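PDB 2D81: PHB depolymerase from Penicillium funiculosum, which catalyses the hydrolysis of the polyester poly(3-hydroxybutyrate), using a circularly permuted alpha/beta-hydrolase fold. Local coordinates for residues 246-251 and 258-263; 94-99 and 136-141; 145-150 and 156-161. All coordinates share one frame; numbering follows the deposited sequence.

Contact 1: residues 246-251 and 258-263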
# COMPACT_ATOMS: atom_id res chain seq x y z
N GLY A 246 -9.28 -9.76 1.04
CA GLY A 246 -9.50 -10.28 2.38
C GLY A 246 -9.25 -9.32 3.53
O GLY A 246 -9.37 -9.71 4.69
N TYR A 247 -8.92 -8.06 3.24
CA TYR A 247 -8.74 -7.07 4.30
C TYR A 247 -10.03 -6.90 5.09
O TYR A 247 -10.01 -6.81 6.32
CB TYR A 247 -8.35 -5.70 3.74
CG TYR A 247 -6.96 -5.61 3.15
CD1 TYR A 247 -6.75 -5.83 1.80
CD2 TYR A 247 -5.87 -5.26 3.94
CE1 TYR A 247 -5.48 -5.70 1.24
CE2 TYR A 247 -4.60 -5.13 3.40
CZ TYR A 247 -4.41 -5.35 2.04
OH TYR A 247 -3.16 -5.20 1.49
N ASN A 248 -11.15 -6.83 4.37
CA ASN A 248 -12.41 -6.46 5.00
C ASN A 248 -12.87 -7.51 6.01
O ASN A 248 -13.52 -7.17 7.00
CB ASN A 248 -13.50 -6.26 3.94
CG ASN A 248 -13.15 -5.16 2.96
OD1 ASN A 248 -12.34 -4.29 3.25
ND2 ASN A 248 -13.79 -5.19 1.79
N LYS A 249 -12.53 -8.77 5.76
CA LYS A 249 -12.88 -9.85 6.68
C LYS A 249 -12.30 -9.59 8.07
O LYS A 249 -12.96 -9.85 9.08
CB LYS A 249 -12.35 -11.19 6.15
CG LYS A 249 -12.92 -11.59 4.81
CD LYS A 249 -12.37 -12.94 4.36
CE LYS A 249 -12.98 -13.37 3.04
NZ LYS A 249 -14.46 -13.52 3.14
N TRP A 250 -11.07 -9.09 8.11
CA TRP A 250 -10.42 -8.77 9.38
C TRP A 250 -10.90 -7.44 9.96
O TRP A 250 -11.11 -7.33 11.17
CB TRP A 250 -8.90 -8.75 9.19
CG TRP A 250 -8.32 -10.11 9.00
CD1 TRP A 250 -8.06 -10.74 7.81
CD2 TRP A 250 -7.98 -11.05 10.03
NE1 TRP A 250 -7.59 -12.01 8.04
CE2 TRP A 250 -7.53 -12.23 9.39
CE3 TRP A 250 -8.03 -11.01 11.43
CZ2 TRP A 250 -7.12 -13.36 10.11
CZ3 TRP A 250 -7.62 -12.13 12.14
CH2 TRP A 250 -7.17 -13.29 11.48
N ALA A 251 -11.06 -6.45 9.10
CA ALA A 251 -11.53 -5.14 9.54
C ALA A 251 -12.88 -5.27 10.24
O ALA A 251 -13.15 -4.59 11.24
CB ALA A 251 -11.66 -4.20 8.34
N ILE A 258 -11.08 0.24 6.22
CA ILE A 258 -10.07 0.06 5.18
C ILE A 258 -10.33 1.07 4.07
O ILE A 258 -11.39 1.06 3.44
CB ILE A 258 -10.12 -1.36 4.55
CG1 ILE A 258 -10.10 -2.44 5.64
CG2 ILE A 258 -8.93 -1.54 3.61
CD1 ILE A 258 -8.83 -2.49 6.47
N LEU A 259 -9.36 1.95 3.82
CA LEU A 259 -9.47 2.92 2.74
C LEU A 259 -8.80 2.38 1.49
O LEU A 259 -7.66 1.92 1.54
CB LEU A 259 -8.81 4.24 3.15
CG LEU A 259 -8.64 5.32 2.07
CD1 LEU A 259 -10.01 5.80 1.59
CD2 LEU A 259 -7.84 6.49 2.63
N TYR A 260 -9.52 2.43 0.37
CA TYR A 260 -9.01 1.93 -0.91
C TYR A 260 -8.92 3.03 -1.96
O TYR A 260 -9.84 3.21 -2.76
CB TYR A 260 -9.90 0.82 -1.48
CG TYR A 260 -10.01 -0.44 -0.65
CD1 TYR A 260 -11.05 -0.61 0.28
CD2 TYR A 260 -9.10 -1.48 -0.81
CE1 TYR A 260 -11.17 -1.79 1.02
CE2 TYR A 260 -9.22 -2.66 -0.07
CZ TYR A 260 -10.25 -2.81 0.83
OH TYR A 260 -10.36 -3.97 1.56
N PRO A 261 -7.81 3.79 -1.99
CA PRO A 261 -7.68 4.85 -2.99
C PRO A 261 -7.56 4.19 -4.37
O PRO A 261 -7.13 3.04 -4.46
CB PRO A 261 -6.39 5.56 -2.59
CG PRO A 261 -6.27 5.26 -1.10
CD PRO A 261 -6.69 3.82 -1.04
N GLN A 262 -7.93 4.90 -5.43
CA GLN A 262 -7.91 4.29 -6.76
C GLN A 262 -7.06 5.07 -7.76
O GLN A 262 -7.25 6.28 -7.92
CB GLN A 262 -9.33 4.17 -7.32
CG GLN A 262 -10.30 3.34 -6.47
CD GLN A 262 -9.85 1.90 -6.31
OE1 GLN A 262 -9.45 1.25 -7.28
NE2 GLN A 262 -9.94 1.39 -5.09
N ALA A 263 -6.14 4.38 -8.42
CA ALA A 263 -5.43 4.98 -9.55
C ALA A 263 -6.28 4.80 -10.80
O ALA A 263 -7.40 4.29 -10.74
CB ALA A 263 -4.07 4.30 -9.73
O HOH W 1 -11.20 -7.31 1.47
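Asn248 and Tyr260 approach from opposite directions, each with CG anti to its own carbonyl carbon (chi1 -60° and -63°), a choice that carries the amide and the phenol to a common meeting point. There Tyr260 OH donates to Asn248 OD1 at 2.6 Å. The amide stands almost perpendicular to the phenol ring: OD1 lies at the ring's edge, in its plane, while the hydroxyl sits 47° above the carbonyl plane of the amide. Tyr247 CB closes over the same hydroxyl, 3.4 Å from Tyr260 OH. A water takes the backbone N-H of Asn248 (N to water 2.9 Å) and reaches Tyr260 OH by a weak bond. This joins helix 247-251 to strand 256-260 of the central sheet of the alpha/beta-hydrolase fold, the helix running roughly antiparallel to the strand with the segment axes 9.9 Å apart. One helical turn on from Tyr247, Ala251 CB rests on Ile258 CG1 at 3.6 Å, and the other branch of Ile258, CG2, covers one face of the Tyr260 ring near its rim. Tyr247 leads its own hydroxyl off to Ser16 OG, and its ring meets that of His224 on the adjoining strand 221-227.

Contact 2: residues 94-99 and 136-141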
# COMPACT_ATOMS: atom_id res chain seq x y z
N TYR A 94 5.71 -5.01 7.95
CA TYR A 94 5.44 -6.33 7.39
C TYR A 94 5.87 -6.36 5.93
O TYR A 94 5.57 -5.43 5.18
CB TYR A 94 3.94 -6.64 7.49
CG TYR A 94 3.54 -7.91 6.76
CD1 TYR A 94 3.64 -9.15 7.37
CD2 TYR A 94 3.09 -7.85 5.44
CE1 TYR A 94 3.29 -10.32 6.69
CE2 TYR A 94 2.75 -9.01 4.75
CZ TYR A 94 2.85 -10.24 5.38
OH TYR A 94 2.53 -11.38 4.69
N MET A 95 6.57 -7.41 5.54
CA MET A 95 7.03 -7.57 4.16
C MET A 95 6.78 -8.98 3.67
O MET A 95 6.97 -9.95 4.41
CB MET A 95 8.52 -7.23 4.06
CG MET A 95 8.82 -5.75 4.23
SD MET A 95 10.58 -5.40 4.28
CE MET A 95 10.90 -5.70 6.02
N TRP A 96 6.35 -9.11 2.42
CA TRP A 96 6.02 -10.40 1.83
C TRP A 96 6.50 -10.50 0.40
O TRP A 96 6.42 -9.53 -0.36
CB TRP A 96 4.50 -10.64 1.85
CG TRP A 96 4.09 -11.94 1.20
CD1 TRP A 96 4.04 -13.18 1.79
CD2 TRP A 96 3.71 -12.14 -0.17
NE1 TRP A 96 3.66 -14.12 0.87
CE2 TRP A 96 3.45 -13.52 -0.34
CE3 TRP A 96 3.57 -11.28 -1.27
CZ2 TRP A 96 3.05 -14.06 -1.56
CZ3 TRP A 96 3.17 -11.82 -2.49
CH2 TRP A 96 2.91 -13.20 -2.63
N THR A 97 6.99 -11.67 0.03
CA THR A 97 7.25 -11.97 -1.37
C THR A 97 6.91 -13.42 -1.67
O THR A 97 7.00 -14.29 -0.79
CB THR A 97 8.73 -11.72 -1.72
OG1 THR A 97 8.94 -11.98 -3.11
CG2 THR A 97 9.64 -12.62 -0.89
N GLY A 98 6.49 -13.68 -2.90
CA GLY A 98 6.41 -15.06 -3.37
C GLY A 98 7.80 -15.46 -3.84
O GLY A 98 8.53 -14.64 -4.39
N SER A 99 8.17 -16.72 -3.62
CA SER A 99 9.52 -17.16 -3.98
C SER A 99 9.67 -17.28 -5.49
O SER A 99 10.79 -17.25 -6.01
CB SER A 99 9.85 -18.50 -3.31
OG SER A 99 9.11 -19.56 -3.89
N THR A 136 1.45 -11.86 -7.35
CA THR A 136 0.00 -11.85 -7.19
C THR A 136 -0.27 -11.54 -5.72
O THR A 136 0.61 -11.72 -4.88
CB THR A 136 -0.59 -13.23 -7.56
OG1 THR A 136 -2.02 -13.13 -7.67
CG2 THR A 136 -0.24 -14.26 -6.50
N PHE A 137 -1.48 -11.07 -5.41
CA PHE A 137 -1.83 -10.84 -4.01
C PHE A 137 -2.20 -12.18 -3.36
O PHE A 137 -3.10 -12.87 -3.83
CB PHE A 137 -3.01 -9.88 -3.87
CG PHE A 137 -3.16 -9.32 -2.49
CD1 PHE A 137 -2.62 -8.08 -2.16
CD2 PHE A 137 -3.77 -10.07 -1.49
CE1 PHE A 137 -2.69 -7.60 -0.86
CE2 PHE A 137 -3.85 -9.59 -0.18
CZ PHE A 137 -3.30 -8.35 0.13
N PRO A 138 -1.51 -12.55 -2.27
CA PRO A 138 -1.79 -13.81 -1.57
C PRO A 138 -2.99 -13.80 -0.63
O PRO A 138 -3.02 -13.04 0.34
CB PRO A 138 -0.49 -14.07 -0.83
CG PRO A 138 -0.09 -12.68 -0.41
CD PRO A 138 -0.36 -11.85 -1.67
N THR A 139 -3.97 -14.66 -0.91
CA THR A 139 -5.07 -14.90 0.03
C THR A 139 -5.17 -16.39 0.30
O THR A 139 -4.40 -17.18 -0.23
CB THR A 139 -6.41 -14.41 -0.54
OG1 THR A 139 -6.93 -15.38 -1.45
CG2 THR A 139 -6.22 -13.09 -1.28
N ASP A 140 -6.13 -16.78 1.14
CA ASP A 140 -6.34 -18.20 1.40
C ASP A 140 -7.76 -18.63 1.05
O ASP A 140 -8.28 -19.60 1.59
CB ASP A 140 -6.04 -18.52 2.87
CG ASP A 140 -7.03 -17.89 3.83
OD1 ASP A 140 -7.63 -16.85 3.49
OD2 ASP A 140 -7.21 -18.45 4.93
N PHE A 141 -8.38 -17.91 0.13
CA PHE A 141 -9.70 -18.28 -0.36
C PHE A 141 -9.85 -18.04 -1.86
O PHE A 141 -9.05 -17.32 -2.47
CB PHE A 141 -10.78 -17.53 0.43
CG PHE A 141 -10.72 -16.03 0.30
CD1 PHE A 141 -11.54 -15.36 -0.60
CD2 PHE A 141 -9.84 -15.29 1.08
CE1 PHE A 141 -11.50 -13.97 -0.71
CE2 PHE A 141 -9.79 -13.90 0.98
CZ PHE A 141 -10.62 -13.24 0.08
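The indole of Trp96 has Pro138 on one face and the backbone of its own strand on the other. Pro138 CG stands 3.5 Å from the centroid of the six-membered ring and only 9° off the ring normal, a textbook CH-pi contact, while on the opposite face Gly98 N lies over the rim. At the pyrrole side, Trp96 NE1 is hydrogen-bonded to Thr130 OG1. The contact fastens a small two-stranded parallel sheet, 137-139 with 157-159, onto the main sheet of the alpha/beta-hydrolase fold, to which strand 92-98 belongs.

Trp96 sets CG anti to the backbone N (chi1 177°), extending the indole out from the sheet toward Pro138, which comes from the opposite direction. The pyrrolidine lies across the benzo part with three carbons engaged: CB of Pro138 touches Trp96 CZ2 at 3.6 Å, CG sits over the middle, and CD of Pro138 reaches Trp96 CZ3 at 3.6 Å. All three touching residues are buried, and the grip is made of carbon contacts rather than polar bonds. The indole has further aromatic company in Tyr162, whose ring plane is within about 10° of its own; Tyr162 OH also bonds to the hydroxyl of Tyr94, two residues earlier on the strand. Alternation along the strand puts Met95 and Thr97 against helix 106-116, while Phe137, pointing away from Trp96, meets the ring of Phe43. Two residues before the proline, the carbonyl O of Thr136 also approaches the indole obliquely, 3.5 Å from both CZ3 and CH2 of Trp96.

Contact 3: residues 145-150 and 156-161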
# COMPACT_ATOMS: atom_id res chain seq x y z
N GLY A 145 -12.99 -14.97 -9.70
CA GLY A 145 -12.16 -14.58 -10.82
C GLY A 145 -10.67 -14.57 -10.55
O GLY A 145 -9.88 -14.15 -11.40
N ASP A 146 -10.27 -15.04 -9.37
CA ASP A 146 -8.85 -15.11 -9.01
C ASP A 146 -8.05 -15.89 -10.05
O ASP A 146 -8.54 -16.87 -10.61
CB ASP A 146 -8.67 -15.80 -7.65
CG ASP A 146 -8.86 -14.86 -6.47
OD1 ASP A 146 -8.50 -15.26 -5.34
OD2 ASP A 146 -9.36 -13.73 -6.66
N ASN A 147 -6.82 -15.45 -10.30
CA ASN A 147 -5.88 -16.24 -11.08
C ASN A 147 -5.17 -17.23 -10.17
O ASN A 147 -5.15 -17.07 -8.95
CB ASN A 147 -4.85 -15.34 -11.76
CG ASN A 147 -4.16 -14.42 -10.77
OD1 ASN A 147 -4.78 -13.50 -10.23
ND2 ASN A 147 -2.87 -14.66 -10.52
N SER A 148 -4.58 -18.26 -10.77
CA SER A 148 -3.81 -19.24 -10.02
C SER A 148 -2.63 -18.55 -9.35
O SER A 148 -2.03 -17.63 -9.92
CB SER A 148 -3.29 -20.34 -10.95
OG SER A 148 -2.40 -21.20 -10.26
N CYS A 149 -2.29 -18.98 -8.14
CA CYS A 149 -1.14 -18.41 -7.45
C CYS A 149 0.16 -18.83 -8.13
O CYS A 149 1.24 -18.38 -7.75
CB CYS A 149 -1.11 -18.83 -5.97
SG CYS A 149 0.18 -17.98 -5.01
N SER A 150 0.07 -19.70 -9.13
CA SER A 150 1.26 -20.11 -9.88
C SER A 150 1.32 -19.48 -11.27
O SER A 150 2.24 -19.77 -12.04
CB SER A 150 1.33 -21.63 -10.00
OG SER A 150 0.26 -22.13 -10.79
N TYR A 156 -4.47 -10.68 -10.68
CA TYR A 156 -3.33 -10.71 -9.77
C TYR A 156 -3.77 -10.79 -8.31
O TYR A 156 -3.19 -10.15 -7.43
CB TYR A 156 -2.43 -9.48 -9.99
CG TYR A 156 -1.99 -9.34 -11.43
CD1 TYR A 156 -2.70 -8.55 -12.32
CD2 TYR A 156 -0.87 -10.04 -11.90
CE1 TYR A 156 -2.31 -8.45 -13.66
CE2 TYR A 156 -0.48 -9.95 -13.23
CZ TYR A 156 -1.21 -9.15 -14.10
OH TYR A 156 -0.84 -9.05 -15.42
N ILE A 157 -4.80 -11.58 -8.06
CA ILE A 157 -5.24 -11.92 -6.71
C ILE A 157 -5.50 -13.43 -6.72
O ILE A 157 -6.21 -13.92 -7.60
CB ILE A 157 -6.55 -11.19 -6.35
CG1 ILE A 157 -6.38 -9.68 -6.54
CG2 ILE A 157 -6.94 -11.51 -4.91
CD1 ILE A 157 -7.68 -8.91 -6.43
N SER A 158 -4.94 -14.15 -5.76
CA SER A 158 -4.92 -15.61 -5.84
C SER A 158 -5.22 -16.28 -4.51
O SER A 158 -5.05 -15.68 -3.44
CB SER A 158 -3.54 -16.09 -6.32
OG SER A 158 -3.21 -15.54 -7.58
N ASN A 159 -5.64 -17.53 -4.57
CA ASN A 159 -5.60 -18.39 -3.40
C ASN A 159 -4.21 -19.00 -3.33
O ASN A 159 -3.92 -20.00 -3.99
CB ASN A 159 -6.64 -19.51 -3.51
CG ASN A 159 -6.77 -20.31 -2.22
OD1 ASN A 159 -5.86 -20.32 -1.39
ND2 ASN A 159 -7.90 -20.99 -2.05
N CYS A 160 -3.34 -18.38 -2.54
CA CYS A 160 -1.98 -18.88 -2.34
C CYS A 160 -1.87 -19.71 -1.07
O CYS A 160 -0.77 -19.96 -0.58
CB CYS A 160 -1.00 -17.71 -2.25
SG CYS A 160 -0.82 -16.72 -3.77
N ASN A 161 -3.02 -20.13 -0.54
CA ASN A 161 -3.06 -20.86 0.72
C ASN A 161 -2.30 -20.07 1.79
O ASN A 161 -1.62 -20.63 2.65
CB ASN A 161 -2.44 -22.25 0.55
CG ASN A 161 -2.61 -23.12 1.79
OD1 ASN A 161 -3.70 -23.22 2.35
ND2 ASN A 161 -1.53 -23.77 2.20
O HOH W 2 -6.33 -18.82 -7.02
O HOH W 3 -3.87 -20.85 -6.74
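The backbone carbonyl O of Asn147 is held by two donors. Ser158 OG gives the shorter bond, 2.8 Å to Asn147 O, coming from well above the carbonyl plane (56° out of it); the same hydroxyl also hydrogen-bonds Thr136 OG1, just ahead of strand 137-139. A water donates the second at 2.9 Å to Asn147 O and in turn accepts from Asn159 N, bridging the loop to strand 157-159. A second water bridges with its roles reversed, taking the N-H of Cys149 and donating to Asn159 O, so solvent supplies links where the two backbones do not bond directly.

The side chain of Asn147 reaches the strand as well. Its CG sits between the backbone N and the carbonyl carbon (chi1 53°), which folds the amide back over the start of the strand. OD1 of Asn147 accepts from Ile157 N at 2.9 Å, with the donor in the carbonyl plane, and ND2 donates to Leu151 O. A weak backbone bond, Asn147 N to Ile157 O at 3.2 Å, accompanies them. With the amide cut back to an alanine, Ile157 N would probably lose its in-plane acceptor and Leu151 O its donor.

A covalent tie secures the far end: the disulfide Cys149 SG to Cys160 SG, 2.0 Å long, with chi3 at 93°, close to the relaxed right angle. Around Cys160, Asn159 OD1 accepts from Asn161 N in an Asx turn where strand 157-159 ends.

Strand 157-159 pairs in parallel with strand 137-139 through backbone bonds of Ser158 to Phe137 and Thr139. The loop lies along this small sheet, with Asp146 OD2 bonded to Asn244 ND2 at the end of helix 240-244.

Contacts 2 and 3 meet in the small parallel sheet, their centres 10 Å apart: Thr136 OG1 lies 2.7 Å from Ser158 OG and Thr139 OG1 2.8 Å from Ser158 O, both probable hydrogen bonds. Contact 1 also touches contact 2, with Tyr247 OH 3.4 Å from Phe137 CE1 and Lys249 in a cation-pi contact with Phe141; contact 3 stays about 7 Å from contact 1 at the nearest atoms. The bound hydroxybutyrate trimer is about 7 Å from the side chain of Tyr156 (contact 3) and about 11 Å from that of Thr136 (contact 2), whose chain neighbour His135 lines the pocket.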